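Local coordinates for peptidoglycan synthetase penicillin-binding protein 3 (Bifidobacterium adolescentis, PDB 4YE5) that probably binds penicillin and, as a transpeptidase-family penicillin-binding protein, is thought to cross-link peptidoglycan during cell-wall synthesis, at residues A[430-433]-A[439-442]. Numbering follows the deposited sequence.
Sequences IKSI and HVEE
With chi1 at 64°, the hydroxyl of Ser432 sits between its own backbone N and carbonyl carbon, while Val440 has CG1 anti to the backbone N (chi1 179°); the two groups thus meet, Ser432 OG lying 3.7 Å from Val440 CG1. A serine is small enough to let the branched valine lie alongside, and Val440 CG1 also approaches Ser432 CB. The neighbouring main-chain pair is Ile433 and Glu441, antiparallel and hydrogen-bonded. Glu441 N reaches Ile433 O at 2.8 Å in a nearly straight bond (172° at the hydrogen), and Ile433 N returns the bond to Glu441 O at 3.0 Å. Two N-H donors, from Ile433 N and Gln443 NE2, grip this carbonyl, with a bent and much weaker CA-H...O contact from Ser432 CA beside them. Ile433 and Glu441 share one face of the sheet, and beta-branched isoleucine suits the extended backbone. On the other face, next to Ser432, Glu442 lays its CG methylene 3.5 Å from Lys431 O. Both glutamates are exposed on the outermost strand, where a charged end can meet solvent while methylenes lie against the neighbouring strand, Glu441 CB being 3.7 Å from Ile433 O. The extended chain of Lys431 leads away from strand 440-442 to hydrogen-bond Thr38 OG1 through NZ, and Lys431 and Ser432 together stand across from the single residue Thr216 of strand 214-217, making a classic beta bulge. Strand 430-434, which carries this bulge, pairs on its other edge with 440-442 in an antiparallel beta hairpin at the margin of a mixed sheet.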
loop_
_atom_site.group_PDB
_atom_site.type_symbol
_atom_site.label_atom_id
_atom_site.label_comp_id
_atom_site.label_asym_id
_atom_site.label_seq_id
_atom_site.Cartn_x
_atom_site.Cartn_y
_atom_site.Cartn_z
ATOM N N ILE A 430 2.456 -5.259 4.792
ATOM C CA ILE A 430 2.340 -5.144 6.247
ATOM C C ILE A 430 3.361 -6.067 6.918
ATOM O O ILE A 430 3.240 -7.285 6.855
ATOM C CB ILE A 430 0.920 -5.512 6.752
ATOM C CG1 ILE A 430 -0.147 -4.655 6.072
ATOM C CG2 ILE A 430 0.840 -5.362 8.273
ATOM C CD1 ILE A 430 0.050 -3.148 6.214
ATOM N N LYS A 431 4.370 -5.483 7.545
ATOM C CA LYS A 431 5.471 -6.243 8.123
ATOM C C LYS A 431 5.121 -6.785 9.517
ATOM O O LYS A 431 5.349 -7.961 9.817
ATOM C CB LYS A 431 6.706 -5.345 8.190
ATOM C CG LYS A 431 7.872 -5.826 9.028
ATOM C CD LYS A 431 9.070 -4.928 8.728
ATOM C CE LYS A 431 10.227 -5.198 9.635
ATOM N NZ LYS A 431 11.355 -4.281 9.332
ATOM N N SER A 432 4.569 -5.927 10.369
ATOM C CA SER A 432 4.228 -6.347 11.731
ATOM C C SER A 432 3.125 -5.525 12.377
ATOM O O SER A 432 2.760 -4.447 11.894
ATOM C CB SER A 432 5.467 -6.377 12.635
ATOM O OG SER A 432 6.031 -5.088 12.796
ATOM N N ILE A 433 2.572 -6.071 13.455
ATOM C CA ILE A 433 1.588 -5.373 14.255
ATOM C C ILE A 433 2.065 -5.390 15.700
ATOM O O ILE A 433 2.478 -6.440 16.196
ATOM C CB ILE A 433 0.208 -6.050 14.129
ATOM C CG1 ILE A 433 -0.319 -5.881 12.696
ATOM C CG2 ILE A 433 -0.781 -5.483 15.159
ATOM C CD1 ILE A 433 -1.580 -6.659 12.416
ATOM N N HIS A 439 3.917 -5.842 22.411
ATOM C CA HIS A 439 4.397 -7.040 21.737
ATOM C C HIS A 439 4.315 -6.915 20.219
ATOM O O HIS A 439 3.230 -6.678 19.679
ATOM C CB HIS A 439 3.609 -8.266 22.175
ATOM C CG HIS A 439 4.037 -9.519 21.481
ATOM N ND1 HIS A 439 5.358 -9.909 21.403
ATOM C CD2 HIS A 439 3.329 -10.462 20.815
ATOM C CE1 HIS A 439 5.442 -11.043 20.733
ATOM N NE2 HIS A 439 4.225 -11.401 20.364
ATOM N N VAL A 440 5.457 -7.098 19.552
ATOM C CA VAL A 440 5.556 -7.018 18.088
ATOM C C VAL A 440 5.321 -8.383 17.445
ATOM O O VAL A 440 6.097 -9.313 17.648
ATOM C CB VAL A 440 6.943 -6.494 17.643
ATOM C CG1 VAL A 440 7.044 -6.431 16.104
ATOM C CG2 VAL A 440 7.232 -5.127 18.264
ATOM N N GLU A 441 4.242 -8.507 16.682
ATOM C CA GLU A 441 3.939 -9.754 15.985
ATOM C C GLU A 441 4.168 -9.617 14.479
ATOM O O GLU A 441 3.417 -8.914 13.795
ATOM C CB GLU A 441 2.496 -10.173 16.242
ATOM C CG GLU A 441 2.073 -11.416 15.478
ATOM C CD GLU A 441 0.585 -11.697 15.591
ATOM O OE1 GLU A 441 0.200 -12.482 16.486
ATOM O OE2 GLU A 441 -0.197 -11.134 14.789
ATOM N N GLU A 442 5.196 -10.291 13.963
ATOM C CA GLU A 442 5.482 -10.236 12.535
ATOM C C GLU A 442 4.291 -10.785 11.773
ATOM O O GLU A 442 3.678 -11.753 12.198
ATOM C CB GLU A 442 6.747 -11.016 12.165
ATOM C CG GLU A 442 7.094 -10.889 10.683
ATOM C CD GLU A 442 8.257 -11.765 10.250
ATOM O OE1 GLU A 442 8.738 -11.585 9.108
ATOM O OE2 GLU A 442 8.690 -12.633 11.043
#